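Local coordinates for glucose-6-phosphate isomerase (PDB 3QKI), which probably catalyses the reversible conversion of alpha-D-glucose 6-phosphate into beta-D-fructose 6-phosphate, the isomerase step of glycolysis, at residues E101-N104 and S110-H113; T114-P119 and W306-G311. All blocks are in the same frame, centred on the assembly; numbering follows the deposited sequence.

Contact 1: residues E101-N104 and S110-H113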
loop_
_atom_site.group_PDB
_atom_site.type_symbol
_atom_site.label_atom_id
_atom_site.label_comp_id
_atom_site.label_asym_id
_atom_site.label_seq_id
_atom_site.Cartn_x
_atom_site.Cartn_y
_atom_site.Cartn_z
ATOM N N GLU A 101 12.885 20.566 -24.992
ATOM C CA GLU A 101 14.117 19.935 -25.451
ATOM C C GLU A 101 14.069 18.453 -25.159
ATOM O O GLU A 101 13.370 18.032 -24.227
ATOM C CB GLU A 101 15.344 20.586 -24.810
ATOM C CG GLU A 101 15.472 22.044 -25.218
ATOM C CD GLU A 101 16.835 22.671 -25.021
ATOM O OE1 GLU A 101 17.853 21.942 -25.105
ATOM O OE2 GLU A 101 16.884 23.912 -24.860
ATOM N N LYS A 102 14.786 17.658 -25.961
ATOM C CA LYS A 102 14.811 16.197 -25.846
ATOM C C LYS A 102 15.617 15.705 -24.644
ATOM O O LYS A 102 16.633 15.031 -24.812
ATOM C CB LYS A 102 15.224 15.548 -27.178
ATOM C CG LYS A 102 14.314 15.899 -28.342
ATOM C CD LYS A 102 14.767 15.168 -29.599
ATOM C CE LYS A 102 14.259 15.782 -30.865
ATOM N NZ LYS A 102 14.309 14.800 -31.983
ATOM N N VAL A 103 15.127 16.021 -23.408
ATOM C CA VAL A 103 15.808 15.669 -22.163
ATOM C C VAL A 103 15.768 14.166 -21.830
ATOM O O VAL A 103 16.592 13.697 -21.041
ATOM C CB VAL A 103 15.446 16.592 -20.973
ATOM C CG1 VAL A 103 15.773 18.044 -21.299
ATOM C CG2 VAL A 103 13.984 16.437 -20.571
ATOM N N ASN A 104 14.819 13.412 -22.441
ATOM C CA ASN A 104 14.746 11.967 -22.268
ATOM C C ASN A 104 15.777 11.478 -23.283
ATOM O O ASN A 104 15.470 11.255 -24.457
ATOM C CB ASN A 104 13.333 11.462 -22.567
ATOM C CG ASN A 104 13.168 9.975 -22.491
ATOM O OD1 ASN A 104 14.123 9.206 -22.366
ATOM N ND2 ASN A 104 11.941 9.529 -22.602
ATOM N N SER A 110 11.045 14.518 -26.003
ATOM C CA SER A 110 10.701 15.673 -25.202
ATOM C C SER A 110 9.917 15.162 -23.991
ATOM O O SER A 110 9.428 14.033 -23.996
ATOM C CB SER A 110 9.861 16.650 -26.015
ATOM O OG SER A 110 10.626 17.185 -27.081
ATOM N N VAL A 111 9.826 15.986 -22.952
ATOM C CA VAL A 111 9.132 15.674 -21.685
ATOM C C VAL A 111 8.239 16.890 -21.443
ATOM O O VAL A 111 8.700 17.926 -20.941
ATOM C CB VAL A 111 10.151 15.430 -20.548
ATOM C CG1 VAL A 111 9.436 15.271 -19.208
ATOM C CG2 VAL A 111 11.027 14.199 -20.845
ATOM N N LEU A 112 6.975 16.781 -21.862
ATOM C CA LEU A 112 6.081 17.949 -21.850
ATOM C C LEU A 112 4.741 17.763 -21.165
ATOM O O LEU A 112 3.748 18.393 -21.566
ATOM C CB LEU A 112 5.920 18.493 -23.284
ATOM C CG LEU A 112 7.105 19.236 -23.900
ATOM C CD1 LEU A 112 6.913 19.409 -25.413
ATOM C CD2 LEU A 112 7.358 20.560 -23.193
ATOM N N HIS A 113 4.716 17.007 -20.061
ATOM C CA HIS A 113 3.495 16.897 -19.269
ATOM C C HIS A 113 3.060 18.282 -18.708
ATOM O O HIS A 113 1.873 18.523 -18.531
ATOM C CB HIS A 113 3.646 15.857 -18.155
ATOM C CG HIS A 113 4.860 16.055 -17.319
ATOM N ND1 HIS A 113 6.080 15.503 -17.684
ATOM C CD2 HIS A 113 5.013 16.756 -16.181
ATOM C CE1 HIS A 113 6.936 15.895 -16.756
ATOM N NE2 HIS A 113 6.337 16.647 -15.825
HETATM O O HOH W 1 10.990 18.610 -22.934
HETATM O O HOH W 2 9.476 11.324 -22.779
#
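The carbonyl of Glu101 reaches Val111 through a bridging water, and this indirect polar link joins two irregular pieces of one loop that make no direct hydrogen bond to each other. Water 1 lies 2.8 Å from Glu101 O and receives the N-H of Val111 at 2.9 Å. The same carbonyl also accepts Val103 N at 2.8 Å, closing an inverse gamma turn centred on Lys102, so a backbone amide and a water share one oxygen. A second water works alike at the other end: it accepts from Asn104 ND2 at 3.1 Å and donates to Ser110 O. With CG anti to the backbone N (chi1 177°), Asn104 carries its amide out to this water while CB stays against Val111; Glu107 OE1 at ND2 and Asn547 ND2 at OD1 hold the amide further.

Between the two waters the contact is apolar. The CG2 methyls of Val103 and Val111 meet at 3.7 Å, the side chains crossing at about a right angle, and Val111 CG2 also rests 4.0 Å from Asn104 CB. Thr97 of helix 90-99 touches both valines. Toward the exposed side, Lys102 CG lies 4.1 Å from Ser110 OG, a hydroxyl whose hydrogen bond goes to Gly100 O.

Two waters and a valine pair thus join the ends of a short irregular loop, with an inverse gamma turn at its start, just beyond helix 90-99 in the phosphoglucose isomerase fold.

Contact 2: residues T114-P119 and W306-G311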
loop_
_atom_site.group_PDB
_atom_site.type_symbol
_atom_site.label_atom_id
_atom_site.label_comp_id
_atom_site.label_asym_id
_atom_site.label_seq_id
_atom_site.Cartn_x
_atom_site.Cartn_y
_atom_site.Cartn_z
ATOM N N THR A 114 4.013 19.198 -18.485
ATOM C CA THR A 114 3.720 20.559 -18.019
ATOM C C THR A 114 2.875 21.355 -19.037
ATOM O O THR A 114 2.110 22.213 -18.624
ATOM C CB THR A 114 5.008 21.329 -17.640
ATOM O OG1 THR A 114 5.912 21.315 -18.754
ATOM C CG2 THR A 114 5.687 20.757 -16.425
ATOM N N ALA A 115 2.983 21.040 -20.345
ATOM C CA ALA A 115 2.214 21.717 -21.402
ATOM C C ALA A 115 0.729 21.375 -21.323
ATOM O O ALA A 115 -0.106 22.183 -21.750
ATOM C CB ALA A 115 2.765 21.348 -22.780
ATOM N N LEU A 116 0.389 20.185 -20.742
ATOM C CA LEU A 116 -0.990 19.707 -20.603
ATOM C C LEU A 116 -1.895 20.636 -19.795
ATOM O O LEU A 116 -3.111 20.660 -20.006
ATOM C CB LEU A 116 -1.028 18.301 -19.979
ATOM C CG LEU A 116 -0.337 17.202 -20.787
ATOM C CD1 LEU A 116 -0.117 15.960 -19.930
ATOM C CD2 LEU A 116 -1.090 16.887 -22.077
ATOM N N ARG A 117 -1.314 21.366 -18.872
ATOM C CA ARG A 117 -2.078 22.240 -17.989
ATOM C C ARG A 117 -1.878 23.744 -18.230
ATOM O O ARG A 117 -2.367 24.536 -17.434
ATOM C CB ARG A 117 -1.870 21.852 -16.515
ATOM C CG ARG A 117 -0.408 21.688 -16.134
ATOM C CD ARG A 117 -0.001 20.226 -16.056
ATOM N NE ARG A 117 1.148 20.134 -15.157
ATOM C CZ ARG A 117 1.687 19.009 -14.709
ATOM N NH1 ARG A 117 1.195 17.831 -15.084
ATOM N NH2 ARG A 117 2.707 19.053 -13.866
ATOM N N ILE A 118 -1.204 24.148 -19.328
ATOM C CA ILE A 118 -1.065 25.577 -19.654
ATOM C C ILE A 118 -2.501 26.051 -20.069
ATOM O O ILE A 118 -3.132 25.383 -20.895
ATOM C CB ILE A 118 0.006 25.833 -20.749
ATOM C CG1 ILE A 118 1.410 25.490 -20.219
ATOM C CG2 ILE A 118 -0.055 27.301 -21.261
ATOM C CD1 ILE A 118 2.535 25.420 -21.313
ATOM N N PRO A 119 -3.067 27.099 -19.420
ATOM C CA PRO A 119 -4.440 27.529 -19.781
ATOM C C PRO A 119 -4.511 28.179 -21.161
ATOM O O PRO A 119 -3.495 28.638 -21.679
ATOM C CB PRO A 119 -4.831 28.488 -18.651
ATOM C CG PRO A 119 -3.542 29.031 -18.144
ATOM C CD PRO A 119 -2.468 27.993 -18.402
ATOM N N TRP A 306 0.055 12.405 -26.327
ATOM C CA TRP A 306 1.281 12.432 -27.125
ATOM C C TRP A 306 2.457 11.693 -26.522
ATOM O O TRP A 306 2.479 11.457 -25.309
ATOM C CB TRP A 306 1.604 13.900 -27.472
ATOM C CG TRP A 306 0.412 14.576 -28.080
ATOM C CD1 TRP A 306 0.008 14.496 -29.387
ATOM C CD2 TRP A 306 -0.675 15.190 -27.363
ATOM N NE1 TRP A 306 -1.239 15.055 -29.532
ATOM C CE2 TRP A 306 -1.683 15.491 -28.307
ATOM C CE3 TRP A 306 -0.900 15.502 -26.005
ATOM C CZ2 TRP A 306 -2.881 16.131 -27.948
ATOM C CZ3 TRP A 306 -2.077 16.147 -25.657
ATOM C CH2 TRP A 306 -3.051 16.458 -26.621
ATOM N N ASP A 307 3.444 11.326 -27.363
ATOM C CA ASP A 307 4.614 10.581 -26.891
ATOM C C ASP A 307 5.466 11.318 -25.845
ATOM O O ASP A 307 6.176 10.661 -25.094
ATOM C CB ASP A 307 5.455 9.980 -28.047
ATOM C CG ASP A 307 6.261 10.957 -28.881
ATOM O OD1 ASP A 307 6.975 10.495 -29.807
ATOM O OD2 ASP A 307 6.169 12.191 -28.625
ATOM N N TRP A 308 5.358 12.667 -25.778
ATOM C CA TRP A 308 6.054 13.495 -24.793
ATOM C C TRP A 308 5.334 13.523 -23.420
ATOM O O TRP A 308 5.763 14.220 -22.496
ATOM C CB TRP A 308 6.396 14.898 -25.328
ATOM C CG TRP A 308 5.323 15.554 -26.150
ATOM C CD1 TRP A 308 5.324 15.724 -27.504
ATOM C CD2 TRP A 308 4.142 16.211 -25.665
ATOM N NE1 TRP A 308 4.203 16.405 -27.897
ATOM C CE2 TRP A 308 3.471 16.745 -26.787
ATOM C CE3 TRP A 308 3.579 16.399 -24.387
ATOM C CZ2 TRP A 308 2.257 17.431 -26.674
ATOM C CZ3 TRP A 308 2.391 17.102 -24.276
ATOM C CH2 TRP A 308 1.742 17.607 -25.409
ATOM N N VAL A 309 4.245 12.728 -23.298
ATOM C CA VAL A 309 3.500 12.506 -22.064
ATOM C C VAL A 309 3.897 11.109 -21.563
ATOM O O VAL A 309 3.464 10.112 -22.134
ATOM C CB VAL A 309 1.951 12.603 -22.223
ATOM C CG1 VAL A 309 1.274 12.470 -20.860
ATOM C CG2 VAL A 309 1.532 13.906 -22.898
ATOM N N GLY A 310 4.690 11.040 -20.507
ATOM C CA GLY A 310 5.056 9.749 -19.916
ATOM C C GLY A 310 3.870 9.182 -19.160
ATOM O O GLY A 310 3.113 9.959 -18.596
ATOM N N GLY A 311 3.675 7.865 -19.193
ATOM C CA GLY A 311 2.580 7.182 -18.503
ATOM C C GLY A 311 2.361 7.646 -17.073
ATOM O O GLY A 311 1.260 8.070 -16.720
#
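Trp306 O accepts the N-H of Val309 at 3.0 Å, closing a type I beta turn that presents Trp306, Trp308 and Val309 together to Leu116. Across the contact itself the interactions are all apolar, and both branches of Leu116 take part. CD1 packs on Val309 alone, 3.9 Å from CG1 with CG2 almost as near. CD2 meets both indoles: it comes in at the edge of Trp306, close to the ring plane and 3.8 Å from CZ3, while CZ3 of Trp308 is 4.1 Å away; Val309 CG2 lies equally near this methyl. Leu116 and Trp306 run past each other in opposite directions.

The turn also packs on itself, Trp306 CB sitting 3.4 Å above one face of the Trp308 ring, toward its rim. Trp308 has CG between the backbone N and the carbonyl carbon (chi1 41°), and this brings its six-membered ring to the Leu116 methyl. Helix 135-154 touches both indoles, through Asp138 and Val142 for Trp306 and Val135 for Trp308.

The Trp306 side chain lies about 5 Å from that of Lys250, which binds beta-D-fructose 6-phosphate in another structure of this protein, so this apolar packing adjoins the substrate site. The polar end of the indole finds its partner elsewhere: Trp306 NE1 hydrogen-bonds to Glu304 OE1. Because only methyls and ring carbons meet at the junction, its fit depends on shape and burial rather than on directional bonds.

After helix 90-99 the chain enters a long loop, and contact 1 closes first, pinching off just five residues between 104 and 110. Segment 114-119 follows directly, and contact 2 joins it to 306-311 across 186 residues that include the whole five-stranded parallel sheet ending at strand 302-303. The two closures run in series, neither enclosing nor crossing the other, with centres 10 Å apart. They also touch directly: Leu112 N probably hydrogen-bonds to Trp308 O at 2.9 Å, and Ser110 O packs on Trp308 CB. Contact 1 closes the loop before strand 129-130 on itself; contact 2 and the Leu112-Trp308 link tie that loop to the one leading into helix 318-328.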